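PDB 5T3B: glycoside Hydrolase, which probably hydrolyses glycosidic bonds in agarose-type marine polysaccharides, as a family 50 glycoside hydrolase from a human gut bacterium. Local coordinates for residues K393-G404 with L441-G449. Numbering follows the deposited sequence.
With EDO (1,2-ethanediol), chain J.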
ATOM      1  N   LYS A 393     -10.248 -12.416  -5.404  1.00  7.69           N
ATOM      2  CA  LYS A 393      -9.947 -13.514  -6.341  1.00  7.84           C
ATOM      3  C   LYS A 393     -11.268 -13.957  -6.955  1.00  7.82           C
ATOM      4  O   LYS A 393     -12.297 -14.012  -6.285  1.00 10.04           O
ATOM      5  CB  LYS A 393      -9.443 -14.720  -5.535  1.00  8.28           C
ATOM      6  CG  LYS A 393      -8.231 -14.481  -4.683  1.00  8.47           C
ATOM      7  CD  LYS A 393      -8.063 -15.575  -3.603  1.00  9.80           C
ATOM      8  CE  LYS A 393      -6.944 -15.323  -2.616  1.00 10.28           C
ATOM      9  NZ  LYS A 393      -7.017 -16.408  -1.581  1.00 10.20           N
ATOM     10  N   GLY A 394     -11.226 -14.401  -8.201  1.00  8.06           N
ATOM     11  CA  GLY A 394     -12.418 -14.917  -8.902  1.00  8.01           C
ATOM     12  C   GLY A 394     -12.499 -16.429  -8.934  1.00  8.48           C
ATOM     13  O   GLY A 394     -11.585 -17.113  -9.409  1.00  9.71           O
ATOM     14  N   GLU A 395     -13.615 -16.959  -8.469  1.00  9.07           N
ATOM     15  CA  GLU A 395     -13.852 -18.398  -8.488  1.00  9.83           C
ATOM     16  C   GLU A 395     -13.968 -18.950  -9.909  1.00 10.04           C
ATOM     17  O   GLU A 395     -13.584 -20.090 -10.174  1.00 12.66           O
ATOM     18  CB  GLU A 395     -15.133 -18.685  -7.691  1.00 11.26           C
ATOM     19  CG  GLU A 395     -15.551 -20.138  -7.687  1.00 11.80           C
ATOM     20  CD  GLU A 395     -16.812 -20.341  -6.805  1.00 12.95           C
ATOM     21  OE1 GLU A 395     -17.898 -19.799  -7.191  1.00 15.04           O
ATOM     22  OE2 GLU A 395     -16.729 -21.089  -5.799  1.00 14.59           O
ATOM     23  N   ASP A 396     -14.419 -18.104 -10.820  1.00  9.79           N
ATOM     24  CA  ASP A 396     -14.571 -18.457 -12.218  1.00 10.76           C
ATOM     25  C   ASP A 396     -13.312 -18.891 -12.906  1.00 10.93           C
ATOM     26  O   ASP A 396     -13.347 -19.588 -13.922  1.00 12.91           O
ATOM     27  CB  ASP A 396     -15.227 -17.294 -13.058  1.00 13.88           C
ATOM     28  CG  ASP A 396     -14.453 -15.972 -13.063  1.00 13.92           C
ATOM     29  OD1 ASP A 396     -13.494 -15.769 -12.305  1.00 14.61           O
ATOM     30  OD2 ASP A 396     -14.860 -15.051 -13.938  1.00 17.36           O
ATOM     31  N   THR A 397     -12.173 -18.515 -12.377  1.00  9.99           N
ATOM     32  CA  THR A 397     -10.895 -18.928 -12.935  1.00 10.05           C
ATOM     33  C   THR A 397     -10.626 -20.406 -12.734  1.00 10.83           C
ATOM     34  O   THR A 397      -9.739 -20.970 -13.387  1.00 12.01           O
ATOM     35  CB  THR A 397      -9.745 -18.095 -12.336  1.00  9.84           C
ATOM     36  OG1 THR A 397      -9.589 -18.419 -10.943  1.00 10.07           O
ATOM     37  CG2 THR A 397      -9.859 -16.634 -12.639  1.00  9.79           C
ATOM     38  N   LYS A 398     -11.281 -20.974 -11.722  1.00 10.28           N
ATOM     39  CA  LYS A 398     -11.114 -22.369 -11.337  1.00 10.62           C
ATOM     40  C   LYS A 398      -9.740 -22.687 -10.743  1.00 10.21           C
ATOM     41  O   LYS A 398      -9.378 -23.838 -10.500  1.00 11.42           O
ATOM     42  CB  LYS A 398     -11.517 -23.364 -12.420  1.00 13.06           C
ATOM     43  CG  LYS A 398     -13.003 -23.087 -12.880  1.00 16.59           C
ATOM     44  CD  LYS A 398     -13.571 -24.117 -13.819  1.00 20.62           C
ATOM     45  CE  LYS A 398     -14.889 -23.630 -14.412  1.00 27.48           C
ATOM     46  NZ  LYS A 398     -15.916 -23.832 -13.373  1.00 42.04           N
ATOM     47  N   LEU A 399      -8.989 -21.606 -10.437  1.00  9.55           N
ATOM     48  CA  LEU A 399      -7.705 -21.774  -9.810  1.00  9.72           C
ATOM     49  C   LEU A 399      -7.847 -22.219  -8.339  1.00  9.77           C
ATOM     50  O   LEU A 399      -8.861 -21.941  -7.696  1.00 10.92           O
ATOM     51  CB  LEU A 399      -6.898 -20.507  -9.917  1.00  9.88           C
ATOM     52  CG  LEU A 399      -6.558 -20.058 -11.330  1.00  9.79           C
ATOM     53  CD1 LEU A 399      -5.911 -18.666 -11.364  1.00 10.88           C
ATOM     54  CD2 LEU A 399      -5.679 -21.041 -12.050  1.00 11.95           C
ATOM     55  N   ASP A 400      -6.826 -22.835  -7.792  1.00 10.87           N
ATOM     56  CA  ASP A 400      -6.733 -23.251  -6.373  1.00 10.41           C
ATOM     57  C   ASP A 400      -7.270 -22.151  -5.477  1.00  9.65           C
ATOM     58  O   ASP A 400      -8.245 -22.335  -4.741  1.00 10.07           O
ATOM     59  CB  ASP A 400      -5.297 -23.680  -6.078  1.00 10.66           C
ATOM     60  CG  ASP A 400      -4.894 -23.797  -4.623  1.00 13.35           C
ATOM     61  OD1 ASP A 400      -5.690 -23.436  -3.693  1.00 13.99           O
ATOM     62  OD2 ASP A 400      -3.752 -24.281  -4.413  1.00 15.67           O
ATOM     63  N   ASN A 401      -6.681 -20.959  -5.602  1.00  9.26           N
ATOM     64  CA  ASN A 401      -7.200 -19.752  -4.972  1.00  9.47           C
ATOM     65  C   ASN A 401      -7.030 -19.766  -3.457  1.00  8.65           C
ATOM     66  O   ASN A 401      -7.545 -18.855  -2.800  1.00 10.37           O
ATOM     67  CB  ASN A 401      -8.683 -19.398  -5.340  1.00  8.61           C
ATOM     68  CG  ASN A 401      -8.848 -18.667  -6.657  1.00  8.83           C
ATOM     69  OD1 ASN A 401     -10.024 -18.523  -7.173  1.00 13.76           O
ATOM     70  ND2 ASN A 401      -7.817 -18.182  -7.205  1.00  7.44           N
ATOM     71  N   SER A 402      -6.295 -20.709  -2.875  1.00  9.54           N
ATOM     72  CA  SER A 402      -6.182 -20.747  -1.435  1.00 10.57           C
ATOM     73  C   SER A 402      -5.169 -19.745  -0.871  1.00 10.99           C
ATOM     74  O   SER A 402      -5.359 -19.235   0.221  1.00 14.61           O
ATOM     75  CB  SER A 402      -5.972 -22.160  -0.934  1.00 14.97           C
ATOM     76  OG  SER A 402      -4.764 -22.663  -1.365  1.00 17.18           O
ATOM     77  N   SER A 403      -4.091 -19.461  -1.590  0.50 10.01           N
ATOM     78  CA  SER A 403      -3.070 -18.614  -1.024  0.50 10.93           C
ATOM     79  C   SER A 403      -3.539 -17.172  -1.014  0.50 11.33           C
ATOM     80  O   SER A 403      -4.201 -16.704  -1.923  0.50 10.60           O
ATOM     81  CB  SER A 403      -1.791 -18.721  -1.818  0.50 10.77           C
ATOM     82  OG  SER A 403      -1.934 -18.128  -3.104  0.50 12.42           O
ATOM     83  N   GLY A 404      -3.160 -16.471   0.042  1.00 11.61           N
ATOM     84  CA  GLY A 404      -3.412 -15.037   0.155  1.00 11.68           C
ATOM     85  C   GLY A 404      -4.714 -14.726   0.852  1.00 11.72           C
ATOM     86  O   GLY A 404      -5.664 -15.527   0.829  1.00 12.43           O
ATOM     87  N   LEU A 441       0.173  -9.867 -11.953  1.00  6.81           N
ATOM     88  CA  LEU A 441      -0.164 -11.176 -12.505  1.00  7.43           C
ATOM     89  C   LEU A 441      -0.715 -12.131 -11.494  1.00  7.87           C
ATOM     90  O   LEU A 441      -0.365 -12.097 -10.321  1.00  8.89           O
ATOM     91  CB  LEU A 441       1.108 -11.889 -13.071  1.00  9.16           C
ATOM     92  CG  LEU A 441       1.795 -11.166 -14.180  1.00  9.76           C
ATOM     93  CD1 LEU A 441       3.103 -11.759 -14.525  1.00 14.38           C
ATOM     94  CD2 LEU A 441       0.976 -11.063 -15.396  1.00 17.21           C
ATOM     95  N   ASP A 442      -1.555 -13.013 -11.996  1.00  7.61           N
ATOM     96  CA  ASP A 442      -1.896 -14.200 -11.216  1.00  7.43           C
ATOM     97  C   ASP A 442      -0.659 -14.970 -10.799  1.00  7.77           C
ATOM     98  O   ASP A 442       0.354 -14.982 -11.515  1.00  9.57           O
ATOM     99  CB  ASP A 442      -2.764 -15.152 -12.046  1.00  8.30           C
ATOM    100  CG  ASP A 442      -4.193 -14.776 -12.189  1.00  8.04           C
ATOM    101  OD1 ASP A 442      -4.700 -13.877 -11.505  1.00  8.53           O
ATOM    102  OD2 ASP A 442      -4.810 -15.489 -13.034  1.00  9.18           O
ATOM    103  N   ASP A 443      -0.739 -15.652  -9.653  1.00  8.53           N
ATOM    104  CA  ASP A 443       0.099 -16.808  -9.465  1.00  9.43           C
ATOM    105  C   ASP A 443      -0.376 -17.916 -10.378  1.00 10.61           C
ATOM    106  O   ASP A 443      -1.517 -17.921 -10.796  1.00 11.60           O
ATOM    107  CB  ASP A 443       0.085 -17.283  -8.001  1.00 10.91           C
ATOM    108  CG  ASP A 443       0.622 -16.332  -6.981  1.00 13.92           C
ATOM    109  OD1 ASP A 443       1.353 -15.415  -7.322  1.00 15.74           O
ATOM    110  OD2 ASP A 443       0.327 -16.673  -5.758  1.00 19.48           O
ATOM    111  N   GLU A 444       0.460 -18.919 -10.658  1.00 12.08           N
ATOM    112  CA  GLU A 444      -0.001 -20.016 -11.502  1.00 13.30           C
ATOM    113  C   GLU A 444      -1.261 -20.660 -10.937  1.00 11.77           C
ATOM    114  O   GLU A 444      -2.123 -21.114 -11.712  1.00 15.33           O
ATOM    115  CB  GLU A 444       1.106 -21.038 -11.740  1.00 18.63           C
ATOM    116  CG  GLU A 444       0.762 -22.032 -12.856  1.00 22.06           C
ATOM    117  CD  GLU A 444       1.987 -22.786 -13.379  1.00 38.27           C
ATOM    118  OE1 GLU A 444       2.973 -22.807 -12.603  1.00 42.93           O
ATOM    119  OE2 GLU A 444       1.964 -23.369 -14.525  1.00 49.62           O
ATOM    120  N   ASP A 445      -1.430 -20.639  -9.616  1.00 10.85           N
ATOM    121  CA  ASP A 445      -2.539 -21.280  -8.956  1.00 11.37           C
ATOM    122  C   ASP A 445      -3.400 -20.362  -8.106  1.00  9.49           C
ATOM    123  O   ASP A 445      -4.150 -20.825  -7.220  1.00 10.37           O
ATOM    124  CB  ASP A 445      -2.051 -22.427  -8.116  1.00 12.88           C
ATOM    125  CG  ASP A 445      -1.105 -22.023  -7.044  1.00 15.56           C
ATOM    126  OD1 ASP A 445      -0.751 -20.783  -6.924  1.00 19.17           O
ATOM    127  OD2 ASP A 445      -0.588 -22.913  -6.302  1.00 20.93           O
ATOM    128  N   CYS A 446      -3.401 -19.054  -8.402  1.00  8.85           N
ATOM    129  CA  CYS A 446      -4.260 -18.164  -7.602  1.00  8.68           C
ATOM    130  C   CYS A 446      -4.577 -16.891  -8.380  1.00  7.93           C
ATOM    131  O   CYS A 446      -3.636 -16.243  -8.868  1.00  8.28           O
ATOM    132  CB  CYS A 446      -3.631 -17.852  -6.249  1.00  9.89           C
ATOM    133  SG  CYS A 446      -4.780 -16.978  -5.158  1.00 10.93           S
ATOM    134  N   ASN A 447      -5.818 -16.486  -8.376  1.00  7.57           N
ATOM    135  CA  ASN A 447      -6.300 -15.326  -9.095  1.00  7.87           C
ATOM    136  C   ASN A 447      -6.064 -14.019  -8.308  1.00  7.62           C
ATOM    137  O   ASN A 447      -7.033 -13.391  -7.903  1.00  8.54           O
ATOM    138  CB  ASN A 447      -7.733 -15.501  -9.531  1.00  8.05           C
ATOM    139  CG  ASN A 447      -8.228 -14.363 -10.388  1.00  7.75           C
ATOM    140  OD1 ASN A 447      -7.451 -13.753 -11.224  1.00 10.92           O
ATOM    141  ND2 ASN A 447      -9.469 -14.069 -10.283  1.00  5.66           N
ATOM    142  N   LYS A 448      -4.796 -13.668  -8.169  1.00  8.07           N
ATOM    143  CA  LYS A 448      -4.403 -12.393  -7.555  1.00  8.29           C
ATOM    144  C   LYS A 448      -4.200 -11.301  -8.566  1.00  8.89           C
ATOM    145  O   LYS A 448      -4.040 -10.160  -8.206  1.00 11.68           O
ATOM    146  CB  LYS A 448      -3.112 -12.587  -6.755  1.00 10.37           C
ATOM    147  CG  LYS A 448      -3.189 -13.556  -5.595  1.00 11.19           C
ATOM    148  CD  LYS A 448      -1.834 -13.824  -4.958  1.00 14.98           C
ATOM    149  CE  LYS A 448      -1.927 -14.809  -3.848  1.00 15.26           C
ATOM    150  NZ  LYS A 448      -0.547 -15.350  -3.466  1.00 19.75           N
ATOM    151  N   GLY A 449      -4.248 -11.607  -9.850  1.00  8.33           N
ATOM    152  CA  GLY A 449      -3.778 -10.649 -10.816  1.00  8.71           C
ATOM    153  C   GLY A 449      -4.814  -9.814 -11.500  1.00  7.80           C
ATOM    154  O   GLY A 449      -5.980 -10.199 -11.613  1.00  8.85           O
TER
HETATM  155  C1  EDO J 508      -0.169 -18.043   2.396  1.00 42.69           C
HETATM  156  O1  EDO J 508      -1.553 -17.848   2.105  1.00 35.53           O
HETATM  157  C2  EDO J 508       0.437 -17.594   1.107  1.00 41.65           C
HETATM  158  O2  EDO J 508       0.107 -16.193   0.986  1.00 51.51           O
HETATM  159  O   HOH W   1      -2.070 -25.301  -6.190  1.00 15.89           O
HETATM  160  O   HOH W   2      -3.329 -20.865  -4.194  1.00 14.18           O
HETATM  161  O   HOH W   3      -0.190 -19.169  -4.981  1.00 22.23           O
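Thr397 lays its methyl CG2 over one face of the Asn447 amide, 3.6 Å from Asn447 CG, while its hydroxyl donates to Gly394 O, a double role suiting threonine. The Gly394 backbone lies at that amide's edge; the Asn401 amide sits beside Asn447 CB, the amide planes 27° apart. The carboxylates of Asp400 and Asp445 point the same way but are twisted by 79°, and a water donating to OD2 of both would probably ease their repulsion. Beside them Asn401 N gives Asp445 O a nearly straight 3.0 Å hydrogen bond. Branched Leu399 offers two methyls to the turn of Asp443 to Cys446, CD2 lying 3.6 Å from Glu444 O. Lys393, extended beyond CG, runs past Cys446, its CE 3.7 Å from SG, carrying NZ to the carbonyl oxygens of Asn401, Ser403 and Gly404, all met from above their planes. A methionine in place of Lys393 would probably leave the Asn401 and Ser403 carbonyls without this shared donor. Lys448, long and charged, salt-bridges Asp443 OD2 and donates to Ser403 OG at 3.1 Å. Thus a lysine ammonium gathers one loop's carbonyls, whereas apolar carbons, one backbone bond, the Lys448-to-Ser403 bond and bridging waters fit it to the other.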